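Local coordinates for putative metal binding protein (Coccidioides immitis, PDB 3CVG), which is a putative metal-binding protein of the periplasmic binding protein superfamily and probably binds a small ligand or ion, at residues Q189-A194 and E199-D204; A193-R198 and R216-I221; F107-P112 and A126-K131; Q169-W172 and T178-H181; T207-P212 and Q276-P281. All blocks are in the same frame, centred on the assembly; numbering follows the deposited sequence.

Contacts 1 to 4 belong to one α/β part of the chain, while contact 5 ties it to a strand near the C-terminus. Along the sequence contact 3 closes first, then contact 4, then contact 1; contacts 2 and 5 close last and cross, their segments alternating. Contacts 1 and 2 share Ala193 and Ala194 on helix 187-196, and their centres are about 7 Å apart. Strand 100-111 of contact 3 pairs with strand 200-204 of contact 1 and strand 220-224 of contact 2. Contacts 4 and 5 are the farthest apart, about 28 Å between centres, whereas contact 5 meets contacts 1 and 2 through Ile211. Helices, loops and strands are thus joined mostly by apolar packing, with a backbone bond in contact 1 and water bridges in contact 2.

Contact 1: Q189-A194 and E199-D204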
# COMPACT_ATOMS: atom_id res chain seq x y z
N GLN A 189 8.79 -10.64 4.25
CA GLN A 189 9.90 -11.45 3.76
C GLN A 189 10.81 -10.63 2.84
O GLN A 189 12.03 -10.67 2.97
CB GLN A 189 9.38 -12.68 3.02
CG GLN A 189 8.79 -13.73 3.93
CD GLN A 189 7.83 -14.66 3.22
OE1 GLN A 189 8.03 -15.03 2.06
NE2 GLN A 189 6.77 -15.06 3.93
N ALA A 190 10.21 -9.87 1.92
CA ALA A 190 10.99 -9.05 1.00
C ALA A 190 11.86 -8.00 1.70
O ALA A 190 13.01 -7.78 1.31
CB ALA A 190 10.05 -8.37 -0.02
N LEU A 191 11.30 -7.32 2.70
CA LEU A 191 12.07 -6.32 3.43
C LEU A 191 13.19 -7.01 4.22
O LEU A 191 14.32 -6.53 4.25
CB LEU A 191 11.17 -5.51 4.39
CG LEU A 191 11.86 -4.46 5.28
CD1 LEU A 191 12.76 -3.55 4.44
CD2 LEU A 191 10.80 -3.64 6.02
N THR A 192 12.86 -8.14 4.84
CA THR A 192 13.84 -8.90 5.61
C THR A 192 15.00 -9.31 4.70
O THR A 192 16.18 -9.21 5.08
CB THR A 192 13.20 -10.16 6.22
OG1 THR A 192 12.17 -9.77 7.15
CG2 THR A 192 14.24 -11.00 6.95
N ALA A 193 14.67 -9.76 3.50
CA ALA A 193 15.68 -10.19 2.54
C ALA A 193 16.56 -9.02 2.10
O ALA A 193 17.77 -9.17 2.01
CB ALA A 193 15.00 -10.81 1.31
N ALA A 194 15.96 -7.86 1.83
CA ALA A 194 16.72 -6.69 1.40
C ALA A 194 17.74 -6.30 2.46
O ALA A 194 18.88 -5.93 2.14
CB ALA A 194 15.79 -5.52 1.14
N GLU A 199 20.66 -4.68 0.42
CA GLU A 199 20.16 -4.08 -0.81
C GLU A 199 19.17 -2.97 -0.50
O GLU A 199 18.57 -2.93 0.59
CB GLU A 199 19.47 -5.13 -1.68
CG GLU A 199 20.31 -6.37 -1.96
CD GLU A 199 19.61 -7.40 -2.84
OE1 GLU A 199 18.36 -7.41 -2.91
OE2 GLU A 199 20.32 -8.21 -3.45
N TYR A 200 19.01 -2.05 -1.44
CA TYR A 200 18.04 -0.98 -1.29
C TYR A 200 16.72 -1.56 -1.76
O TYR A 200 16.70 -2.51 -2.56
CB TYR A 200 18.40 0.21 -2.17
CG TYR A 200 19.67 0.93 -1.79
CD1 TYR A 200 19.64 2.13 -1.09
CD2 TYR A 200 20.92 0.42 -2.17
CE1 TYR A 200 20.81 2.82 -0.78
CE2 TYR A 200 22.10 1.10 -1.86
CZ TYR A 200 22.04 2.31 -1.17
OH TYR A 200 23.21 2.99 -0.88
N THR A 201 15.61 -1.02 -1.27
CA THR A 201 14.31 -1.48 -1.70
C THR A 201 13.23 -0.50 -1.29
O THR A 201 13.39 0.26 -0.34
CB THR A 201 13.96 -2.86 -1.09
OG1 THR A 201 12.82 -3.39 -1.77
CG2 THR A 201 13.63 -2.73 0.40
N ILE A 202 12.13 -0.51 -2.03
CA ILE A 202 10.98 0.32 -1.69
C ILE A 202 10.11 -0.63 -0.90
O ILE A 202 9.89 -1.77 -1.32
CB ILE A 202 10.23 0.81 -2.95
CG1 ILE A 202 11.04 1.93 -3.63
CG2 ILE A 202 8.84 1.29 -2.57
CD1 ILE A 202 11.14 3.22 -2.83
N THR A 203 9.67 -0.18 0.27
CA THR A 203 8.82 -0.96 1.15
C THR A 203 7.77 0.00 1.70
O THR A 203 7.67 1.14 1.24
CB THR A 203 9.66 -1.59 2.31
OG1 THR A 203 8.84 -2.43 3.13
CG2 THR A 203 10.28 -0.50 3.19
N ASP A 204 6.97 -0.43 2.66
CA ASP A 204 5.96 0.47 3.21
C ASP A 204 6.11 0.59 4.72
O ASP A 204 6.70 -0.28 5.36
CB ASP A 204 4.54 0.00 2.85
CG ASP A 204 4.23 -1.37 3.39
OD1 ASP A 204 4.67 -2.38 2.80
OD2 ASP A 204 3.53 -1.45 4.41
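Ala194 closes on Glu199 where helix 189-194 and strand 200-204 converge; the two run nearly antiparallel, at 158°, with axes 8.7 Å apart at closest approach. The juncture is a main-chain bond: Glu199 N donates to Ala194 O over 2.8 Å, in the carbonyl plane, and the angle at the hydrogen is 177°. This bond spans residues 195-198, over which the helix ends and the chain reverses into the strand. Beside it the small Ala194 CB rests on Thr201 CG2 at 3.6 Å. Thr201 presents that methyl because OG1 lies opposite the backbone N (chi1 -168°), where it bonds to Leu148 O of strand 147-149. About one helical turn before Ala194, Leu191 and Thr203 cross at about a right angle. The two branches of Leu191 meet different atoms of Thr203, CD2 approaching OG1 at 3.7 Å and CD1 approaching CG2 at 4.1 Å. The Thr203 side chain is about 8 Å from the bound calcium ion. Ile202 faces the other way and packs on helix 155-166. The Glu199 carboxylate finds its partners outside this interface, OE1 bonding to His181 ND1 and OE2 making a salt bridge to Arg146. The chemistry is thus divided: methyl groups and one threonine hydroxyl oxygen meet across the interface, one backbone bond fixes its tight end, and a buried carboxylate is gripped by two basic partners, which would be expected to stabilise its negative charge.

Contact 2: A193-R198 and R216-I221; sequences AAILLR and RDQMVI
Ile195 points its CB at the loop residues Gln218 and Met219, and from there its two branches part. CG2, which a chi1 of -67° turns to the side remote from the backbone N, abuts Gln218 CB at 3.7 Å and also comes near the carbonyl oxygen of Gln218. The other branch leads to Met219: CG1 lies 3.9 Å from Met219 CB, and the terminal CD1 meets the selenium of this selenomethionine, Met219 SE, at 3.7 Å. Met219 starts toward the helix and then bends away at chi2 and chi3, and its side chain continues to Ile110 and Tyr208. Ile195 CD1 also reaches Ile211, which extends the apolar patch. Two waters bridge the polar side of the contact. One donates to Ile195 O at 2.7 Å and to Gln218 O, and the second donates to Ile195 O at 2.8 Å and, over a longer 3.3 Å, to Gln218 OE1. The same carbonyl receives Arg198 N at 3.2 Å, giving it three donors where the helix stops. Arg198, with positive phi, completes a Schellman motif there. The whole is a Schellman-capped helix end packed on the loop that leads into strand 220-224, whose Val220 bonds to Gly111 of strand 100-111, an arrangement consistent with the α/β architecture of periplasmic binding proteins.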
# COMPACT_ATOMS: atom_id res chain seq x y z
N ALA A 193 14.67 -9.76 3.50
CA ALA A 193 15.68 -10.19 2.54
C ALA A 193 16.56 -9.02 2.10
O ALA A 193 17.77 -9.17 2.01
CB ALA A 193 15.00 -10.81 1.31
N ALA A 194 15.96 -7.86 1.83
CA ALA A 194 16.72 -6.69 1.40
C ALA A 194 17.74 -6.30 2.46
O ALA A 194 18.88 -5.93 2.14
CB ALA A 194 15.79 -5.52 1.14
N ILE A 195 17.32 -6.37 3.71
CA ILE A 195 18.19 -6.01 4.83
C ILE A 195 19.32 -7.00 4.99
O ILE A 195 20.48 -6.61 5.11
CB ILE A 195 17.36 -5.91 6.12
CG1 ILE A 195 16.40 -4.72 6.02
CG2 ILE A 195 18.28 -5.72 7.34
CD1 ILE A 195 15.28 -4.76 7.05
N LEU A 196 19.00 -8.29 4.96
CA LEU A 196 20.00 -9.35 5.11
C LEU A 196 21.00 -9.34 3.96
O LEU A 196 22.18 -9.62 4.15
CB LEU A 196 19.33 -10.72 5.16
CG LEU A 196 18.49 -11.09 6.38
CD1 LEU A 196 17.91 -12.49 6.22
CD2 LEU A 196 19.36 -11.03 7.63
N LEU A 197 20.53 -9.00 2.77
CA LEU A 197 21.38 -8.99 1.58
C LEU A 197 22.07 -7.66 1.34
O LEU A 197 22.85 -7.53 0.40
CB LEU A 197 20.54 -9.34 0.35
CG LEU A 197 19.86 -10.70 0.35
CD1 LEU A 197 18.73 -10.68 -0.67
CD2 LEU A 197 20.87 -11.81 0.05
N ARG A 198 21.77 -6.67 2.18
CA ARG A 198 22.35 -5.33 2.04
C ARG A 198 21.95 -4.68 0.71
O ARG A 198 22.80 -4.19 -0.03
CB ARG A 198 23.88 -5.38 2.16
CG ARG A 198 24.36 -5.81 3.54
CD ARG A 198 25.88 -5.78 3.61
NE ARG A 198 26.47 -6.83 2.80
CZ ARG A 198 27.75 -6.89 2.46
NH1 ARG A 198 28.60 -5.95 2.87
NH2 ARG A 198 28.19 -7.90 1.72
N ARG A 216 15.96 -3.44 11.97
CA ARG A 216 15.83 -2.03 11.63
C ARG A 216 17.15 -1.30 11.86
O ARG A 216 17.39 -0.25 11.29
CB ARG A 216 14.71 -1.38 12.44
CG ARG A 216 13.35 -2.03 12.24
CD ARG A 216 12.29 -1.37 13.12
NE ARG A 216 11.23 -2.31 13.45
CZ ARG A 216 10.13 -1.99 14.12
NH1 ARG A 216 9.94 -0.74 14.53
NH2 ARG A 216 9.21 -2.91 14.38
N ASP A 217 18.00 -1.87 12.71
CA ASP A 217 19.30 -1.27 12.99
C ASP A 217 20.31 -1.64 11.91
O ASP A 217 21.39 -1.06 11.82
CB ASP A 217 19.81 -1.72 14.35
CG ASP A 217 19.18 -0.95 15.49
OD1 ASP A 217 19.39 0.28 15.56
OD2 ASP A 217 18.49 -1.57 16.32
N GLN A 218 19.95 -2.62 11.08
CA GLN A 218 20.81 -3.08 10.00
C GLN A 218 20.41 -2.42 8.68
O GLN A 218 20.83 -2.83 7.59
CB GLN A 218 20.73 -4.61 9.89
CG GLN A 218 21.34 -5.32 11.11
CD GLN A 218 21.00 -6.80 11.16
OE1 GLN A 218 21.11 -7.51 10.16
NE2 GLN A 218 20.59 -7.27 12.33
N MSE A 219 19.58 -1.38 8.78
CA MSE A 219 19.12 -0.65 7.61
C MSE A 219 18.93 0.83 7.93
O MSE A 219 18.87 1.22 9.10
CB MSE A 219 17.80 -1.24 7.08
CG MSE A 219 16.71 -1.41 8.14
SE MSE A 219 14.92 -1.05 7.43
CE MSE A 219 15.01 0.87 7.51
N VAL A 220 18.83 1.64 6.89
CA VAL A 220 18.66 3.08 7.02
C VAL A 220 17.48 3.54 6.17
O VAL A 220 17.29 3.06 5.05
CB VAL A 220 19.93 3.84 6.54
CG1 VAL A 220 19.64 5.32 6.43
CG2 VAL A 220 21.09 3.59 7.51
N ILE A 221 16.68 4.47 6.69
CA ILE A 221 15.55 5.01 5.93
C ILE A 221 16.07 6.20 5.16
O ILE A 221 16.37 7.24 5.75
CB ILE A 221 14.40 5.49 6.86
CG1 ILE A 221 13.82 4.31 7.62
CG2 ILE A 221 13.31 6.20 6.04
CD1 ILE A 221 12.85 4.70 8.74
O HOH W 1 21.25 -4.00 4.95
O HOH W 2 22.31 -6.85 7.18

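Contact 3: F107-P112 and A126-K131; sequences FMLIGP and ADMFSK
Leu109 touches both Met128 and Phe129 with a single methyl, CD2. The nearer partner is the selenomethionine: Leu109 CD2 stands 3.9 Å from Met128 SE and 4.1 Å from Met128 CB, and the two side chains pass alongside one another in opposite directions. Phe129 CE1 approaches the same Leu109 CD2 at 4.3 Å, obliquely to the ring. With CG trans to the main-chain nitrogen (chi1 175°), Leu109 extends across the gap and bridges the 9.2 Å between Leu109 CA and Met128 CA. In the second shell, Trp164 meets the Phe129 ring edge-to-face, and Leu163 and Ile202 also touch the Phe129 side chain, limiting the room it has. Met128 in turn touches Lys223, while the backbone of Leu109 is bonded to Tyr222 and Lys223. Strand 100-111 runs antiparallel to both strand 200-204, on one side, and strand 220-224, on the other. Leu109 faces helix 125-138, and helix 155-166 packs next to it on the same face, whereas the neighbouring Ile110 turns to the opposite face and meets Leu191 of helix 187-196. The strand is in this way sandwiched between helices.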
# COMPACT_ATOMS: atom_id res chain seq x y z
N PHE A 107 5.06 4.91 1.44
CA PHE A 107 6.13 4.03 0.96
C PHE A 107 7.44 4.61 1.51
O PHE A 107 7.48 5.77 1.93
CB PHE A 107 6.19 4.03 -0.58
CG PHE A 107 5.07 3.27 -1.25
CD1 PHE A 107 5.00 1.88 -1.16
CD2 PHE A 107 4.12 3.94 -2.01
CE1 PHE A 107 3.99 1.17 -1.82
CE2 PHE A 107 3.11 3.24 -2.68
CZ PHE A 107 3.04 1.85 -2.58
N MSE A 108 8.50 3.82 1.51
CA MSE A 108 9.80 4.30 1.94
C MSE A 108 10.93 3.59 1.19
O MSE A 108 10.79 2.42 0.81
CB MSE A 108 10.00 4.16 3.46
CG MSE A 108 9.30 2.99 4.15
SE MSE A 108 9.47 3.09 6.13
CE MSE A 108 11.26 2.39 6.34
N LEU A 109 12.01 4.32 0.95
CA LEU A 109 13.19 3.75 0.30
C LEU A 109 14.17 3.50 1.43
O LEU A 109 14.53 4.42 2.16
CB LEU A 109 13.80 4.73 -0.70
CG LEU A 109 15.11 4.24 -1.34
CD1 LEU A 109 14.84 3.00 -2.20
CD2 LEU A 109 15.71 5.37 -2.16
N ILE A 110 14.57 2.25 1.60
CA ILE A 110 15.51 1.91 2.65
C ILE A 110 16.72 1.21 2.02
O ILE A 110 16.63 0.70 0.90
CB ILE A 110 14.83 1.01 3.71
CG1 ILE A 110 14.49 -0.36 3.12
CG2 ILE A 110 13.55 1.67 4.21
CD1 ILE A 110 15.61 -1.38 3.24
N GLY A 111 17.84 1.21 2.73
CA GLY A 111 19.04 0.58 2.21
C GLY A 111 20.02 0.26 3.33
O GLY A 111 19.77 0.61 4.49
N PRO A 112 21.15 -0.39 3.02
CA PRO A 112 22.14 -0.73 4.04
C PRO A 112 22.88 0.47 4.62
O PRO A 112 23.04 1.50 3.96
CB PRO A 112 23.07 -1.69 3.30
CG PRO A 112 23.09 -1.13 1.92
CD PRO A 112 21.61 -0.79 1.68
N ALA A 126 13.65 10.89 -7.02
CA ALA A 126 14.07 10.61 -8.39
C ALA A 126 15.59 10.66 -8.51
O ALA A 126 16.19 9.80 -9.16
CB ALA A 126 13.43 11.60 -9.35
N ASP A 127 16.22 11.64 -7.87
CA ASP A 127 17.66 11.74 -7.93
C ASP A 127 18.33 10.59 -7.17
O ASP A 127 19.46 10.22 -7.47
CB ASP A 127 18.12 13.10 -7.38
CG ASP A 127 17.56 14.27 -8.19
OD1 ASP A 127 17.58 14.18 -9.44
OD2 ASP A 127 17.09 15.26 -7.59
N MSE A 128 17.62 10.03 -6.19
CA MSE A 128 18.17 8.90 -5.44
C MSE A 128 18.20 7.70 -6.37
O MSE A 128 19.18 6.95 -6.41
CB MSE A 128 17.32 8.59 -4.20
CG MSE A 128 17.63 9.50 -3.02
SE MSE A 128 16.54 9.14 -1.49
CE MSE A 128 15.23 10.51 -1.75
N PHE A 129 17.13 7.53 -7.14
CA PHE A 129 17.05 6.43 -8.09
C PHE A 129 18.12 6.59 -9.17
O PHE A 129 18.75 5.62 -9.56
CB PHE A 129 15.65 6.35 -8.71
CG PHE A 129 14.71 5.48 -7.91
CD1 PHE A 129 14.28 5.88 -6.65
CD2 PHE A 129 14.32 4.23 -8.39
CE1 PHE A 129 13.48 5.04 -5.87
CE2 PHE A 129 13.53 3.38 -7.61
CZ PHE A 129 13.11 3.79 -6.35
N SER A 130 18.33 7.82 -9.63
CA SER A 130 19.35 8.08 -10.64
C SER A 130 20.73 7.70 -10.09
O SER A 130 21.55 7.09 -10.79
CB SER A 130 19.35 9.56 -11.02
OG SER A 130 20.49 9.88 -11.82
N LYS A 131 20.97 8.04 -8.83
CA LYS A 131 22.24 7.75 -8.17
C LYS A 131 22.47 6.24 -8.01
O LYS A 131 23.57 5.74 -8.26
CB LYS A 131 22.28 8.44 -6.80
CG LYS A 131 23.66 8.92 -6.38
CD LYS A 131 23.56 9.89 -5.21
CE LYS A 131 24.89 10.52 -4.86
NZ LYS A 131 24.73 11.60 -3.85

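Contact 4: Q169-W172 and T178-H181; sequences QVPW and TWYH
Tyr180 presents one ring face to Pro171, whose CB sits over it in a CH-pi contact, 3.9 Å from the centroid and 28° off the ring normal. The closest atoms of that pair are Pro171 CB and Tyr180 CD1, at 3.5 Å. Trp172 comes from the same side of the tyrosine plane but at the phenol end, its six-membered ring inclined at 51° to that plane, an oblique pairing in which Trp172 CE3 approaches Tyr180 CZ at 3.6 Å. Over one face of the Trp172 indole, off toward the rim, lies Val170 CG1, 3.2 Å above the plane. Next to CB, Pro171 CG comes within 4.1 Å of Trp179 CH2, again obliquely, so a single pyrrolidine ring serves two aromatic neighbours through CB and CG. A chi1 of -172° carries the Tyr180 ring out from its backbone nitrogen and lays it against both the proline and the indole. Its hydroxyl is held beyond the segments by Glu160 and Ser149, and Trp179 NE1 is bonded to Glu137 OE2, which restrains the orientation of both side chains. Trp164 of helix 155-166 touches Pro171 as well as the rings of Trp179 and Tyr180. A backbone bond between Pro171 and Ser177 closes the intervening loop. This is a proline-aromatic packing cluster, structural in character, with the Tyr180 side chain about 13 Å from the bound calcium ion; it packs the loop that links helix 155-166 to strand 180-182, itself parallel to strand 147-149.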
# COMPACT_ATOMS: atom_id res chain seq x y z
N GLN A 169 14.78 4.71 -17.00
CA GLN A 169 15.41 3.39 -16.94
C GLN A 169 14.38 2.25 -16.93
O GLN A 169 13.28 2.40 -16.39
CB GLN A 169 16.28 3.27 -15.68
CG GLN A 169 17.38 4.31 -15.54
CD GLN A 169 18.35 4.30 -16.71
OE1 GLN A 169 18.68 3.25 -17.25
NE2 GLN A 169 18.81 5.48 -17.09
N VAL A 170 14.75 1.12 -17.53
CA VAL A 170 13.90 -0.06 -17.57
C VAL A 170 14.81 -1.23 -17.19
O VAL A 170 15.24 -2.00 -18.04
CB VAL A 170 13.32 -0.32 -18.99
CG1 VAL A 170 12.18 -1.34 -18.89
CG2 VAL A 170 12.82 0.99 -19.63
N PRO A 171 15.11 -1.37 -15.88
CA PRO A 171 15.99 -2.43 -15.35
C PRO A 171 15.63 -3.86 -15.72
O PRO A 171 16.52 -4.70 -15.90
CB PRO A 171 15.92 -2.22 -13.84
CG PRO A 171 15.57 -0.76 -13.70
CD PRO A 171 14.56 -0.56 -14.79
N TRP A 172 14.33 -4.15 -15.82
CA TRP A 172 13.87 -5.50 -16.14
C TRP A 172 13.92 -5.85 -17.62
O TRP A 172 13.91 -7.03 -17.97
CB TRP A 172 12.44 -5.69 -15.63
CG TRP A 172 11.51 -4.61 -16.09
CD1 TRP A 172 10.79 -4.58 -17.25
CD2 TRP A 172 11.25 -3.37 -15.42
NE1 TRP A 172 10.09 -3.40 -17.34
CE2 TRP A 172 10.35 -2.64 -16.23
CE3 TRP A 172 11.67 -2.81 -14.21
CZ2 TRP A 172 9.87 -1.37 -15.87
CZ3 TRP A 172 11.19 -1.55 -13.85
CH2 TRP A 172 10.30 -0.85 -14.68
N THR A 178 21.32 -6.86 -13.99
CA THR A 178 21.48 -7.91 -13.01
C THR A 178 21.40 -7.47 -11.56
O THR A 178 21.15 -8.31 -10.68
CB THR A 178 22.79 -8.73 -13.24
OG1 THR A 178 23.93 -7.88 -13.10
CG2 THR A 178 22.79 -9.33 -14.64
N TRP A 179 21.62 -6.18 -11.30
CA TRP A 179 21.50 -5.65 -9.94
C TRP A 179 20.02 -5.45 -9.54
O TRP A 179 19.71 -5.15 -8.37
CB TRP A 179 22.25 -4.32 -9.81
CG TRP A 179 22.01 -3.35 -10.94
CD1 TRP A 179 22.77 -3.19 -12.06
CD2 TRP A 179 20.95 -2.39 -11.04
NE1 TRP A 179 22.26 -2.19 -12.85
CE2 TRP A 179 21.14 -1.68 -12.25
CE3 TRP A 179 19.86 -2.06 -10.23
CZ2 TRP A 179 20.28 -0.65 -12.66
CZ3 TRP A 179 19.00 -1.04 -10.64
CH2 TRP A 179 19.21 -0.35 -11.84
N TYR A 180 19.12 -5.59 -10.51
CA TYR A 180 17.68 -5.45 -10.25
C TYR A 180 17.29 -6.85 -9.79
O TYR A 180 17.07 -7.76 -10.61
CB TYR A 180 16.94 -5.06 -11.54
CG TYR A 180 15.47 -4.71 -11.33
CD1 TYR A 180 15.09 -3.54 -10.67
CD2 TYR A 180 14.47 -5.53 -11.83
CE1 TYR A 180 13.73 -3.20 -10.51
CE2 TYR A 180 13.12 -5.21 -11.68
CZ TYR A 180 12.76 -4.04 -11.02
OH TYR A 180 11.41 -3.73 -10.88
N HIS A 181 17.21 -7.00 -8.48
CA HIS A 181 16.94 -8.27 -7.82
C HIS A 181 15.48 -8.62 -7.58
O HIS A 181 14.78 -7.97 -6.80
CB HIS A 181 17.70 -8.29 -6.48
CG HIS A 181 17.51 -9.55 -5.69
ND1 HIS A 181 17.67 -9.60 -4.32
CD2 HIS A 181 17.17 -10.80 -6.08
CE1 HIS A 181 17.44 -10.83 -3.90
NE2 HIS A 181 17.13 -11.58 -4.94

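Contact 5: T207-P212 and Q276-P281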
# COMPACT_ATOMS: atom_id res chain seq x y z
N THR A 207 4.99 -2.48 6.95
CA THR A 207 5.87 -3.64 6.86
C THR A 207 7.09 -3.37 7.73
O THR A 207 7.56 -4.25 8.46
CB THR A 207 6.31 -3.86 5.40
OG1 THR A 207 5.15 -4.10 4.59
CG2 THR A 207 7.25 -5.06 5.30
N TYR A 208 7.60 -2.15 7.66
CA TYR A 208 8.75 -1.73 8.45
C TYR A 208 8.50 -1.94 9.95
O TYR A 208 9.36 -2.45 10.69
CB TYR A 208 9.04 -0.24 8.18
CG TYR A 208 10.07 0.37 9.10
CD1 TYR A 208 11.40 -0.03 9.07
CD2 TYR A 208 9.70 1.37 10.01
CE1 TYR A 208 12.35 0.53 9.92
CE2 TYR A 208 10.65 1.95 10.87
CZ TYR A 208 11.97 1.52 10.82
OH TYR A 208 12.90 2.09 11.65
N LEU A 209 7.32 -1.53 10.40
CA LEU A 209 6.97 -1.67 11.81
C LEU A 209 6.71 -3.11 12.19
O LEU A 209 6.55 -3.44 13.36
CB LEU A 209 5.72 -0.83 12.14
CG LEU A 209 5.90 0.68 11.93
CD1 LEU A 209 4.55 1.39 12.06
CD2 LEU A 209 6.90 1.22 12.94
N SER A 210 6.69 -3.99 11.18
CA SER A 210 6.44 -5.40 11.42
C SER A 210 7.71 -6.24 11.61
O SER A 210 7.63 -7.35 12.11
CB SER A 210 5.64 -6.01 10.26
OG SER A 210 4.36 -5.41 10.15
N ILE A 211 8.86 -5.72 11.20
CA ILE A 211 10.09 -6.50 11.33
C ILE A 211 10.78 -6.28 12.67
O ILE A 211 10.57 -5.26 13.34
CB ILE A 211 11.09 -6.20 10.17
CG1 ILE A 211 11.51 -4.74 10.20
CG2 ILE A 211 10.45 -6.56 8.83
CD1 ILE A 211 12.60 -4.39 9.21
N PRO A 212 11.59 -7.25 13.10
CA PRO A 212 12.30 -7.14 14.39
C PRO A 212 13.06 -5.83 14.53
O PRO A 212 13.60 -5.31 13.56
CB PRO A 212 13.23 -8.34 14.36
CG PRO A 212 12.44 -9.36 13.58
CD PRO A 212 11.91 -8.53 12.43
N GLN A 276 2.89 2.83 17.04
CA GLN A 276 2.89 3.98 16.13
C GLN A 276 1.60 4.02 15.32
O GLN A 276 1.05 2.97 14.97
CB GLN A 276 4.06 3.89 15.14
CG GLN A 276 5.45 3.93 15.74
CD GLN A 276 5.75 5.23 16.44
OE1 GLN A 276 5.45 6.31 15.92
NE2 GLN A 276 6.37 5.15 17.61
N GLN A 277 1.12 5.22 15.02
CA GLN A 277 -0.08 5.34 14.19
C GLN A 277 0.37 4.80 12.84
O GLN A 277 1.32 5.32 12.26
CB GLN A 277 -0.52 6.80 14.05
CG GLN A 277 -1.72 6.96 13.11
CD GLN A 277 -2.17 8.41 12.98
OE1 GLN A 277 -1.42 9.27 12.53
NE2 GLN A 277 -3.41 8.67 13.36
N LEU A 278 -0.31 3.78 12.35
CA LEU A 278 0.06 3.17 11.08
C LEU A 278 -0.22 4.04 9.86
O LEU A 278 0.68 4.31 9.06
CB LEU A 278 -0.64 1.83 10.92
CG LEU A 278 -0.40 1.09 9.61
CD1 LEU A 278 1.10 0.96 9.35
CD2 LEU A 278 -1.06 -0.27 9.67
N TYR A 279 -1.47 4.47 9.71
CA TYR A 279 -1.89 5.27 8.58
C TYR A 279 -2.34 6.68 8.96
O TYR A 279 -2.75 6.93 10.10
CB TYR A 279 -3.07 4.61 7.86
CG TYR A 279 -2.87 3.17 7.46
CD1 TYR A 279 -3.67 2.16 8.00
CD2 TYR A 279 -1.92 2.82 6.50
CE1 TYR A 279 -3.54 0.84 7.59
CE2 TYR A 279 -1.78 1.49 6.08
CZ TYR A 279 -2.59 0.51 6.63
OH TYR A 279 -2.48 -0.80 6.21
N SER A 280 -2.27 7.60 8.01
CA SER A 280 -2.72 8.96 8.25
C SER A 280 -4.18 9.04 7.81
O SER A 280 -4.59 8.35 6.87
CB SER A 280 -1.89 9.97 7.46
OG SER A 280 -0.58 10.07 7.96
N PRO A 281 -4.98 9.87 8.49
CA PRO A 281 -6.39 10.01 8.12
C PRO A 281 -6.47 10.61 6.72
O PRO A 281 -5.51 11.21 6.24
CB PRO A 281 -6.93 10.96 9.19
CG PRO A 281 -6.06 10.65 10.38
CD PRO A 281 -4.69 10.56 9.76
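Leu209 meets Gln276 and Leu278 by apolar contact alone. Its CD1 lies 4.0 Å from Gln276 CB, and CD2 is 4.2 Å from Gln276 CG, so both methyls lean on the aliphatic base of the glutamine, the two side chains crossing at about a right angle. A bend at chi2 of Gln276 (-64°) then carries the amide away from the leucine. The second apolar pair is looser, with Leu209 CD1 and Leu278 CD1 4.4 Å apart. Within its own segment, Leu278 CG lies over the face of the Tyr279 ring, 3.5 Å above its centre. Tyr279 is positioned in turn by Phe103 and by a hydroxyl bond to Ser32.

Hydrogen bonds shape the side of Leu209. Ser210 N donates to Thr207 O at 2.9 Å, and a weak bond of 3.3 Å from Ile211 N to Tyr208 O closes a type I beta turn in which Leu209 occupies the second position. Ser210 OG adds a bond to Gly206 O, and Thr207 OG1 bonds to Asp204, the N-cap of the short helix 205-208. Charge enters next door, where Arg216 makes a cation-pi contact with Tyr208 and a bond to Ile211 O.

Methyl and methylene groups at rather long range carry the junction between this turn and strand 276-281, whereas the polar bonds act within each side or with third parties; the strand also pairs antiparallel with strands 100-111 and 272-273. Such a surface specifies shape and hydrophobicity more than direction.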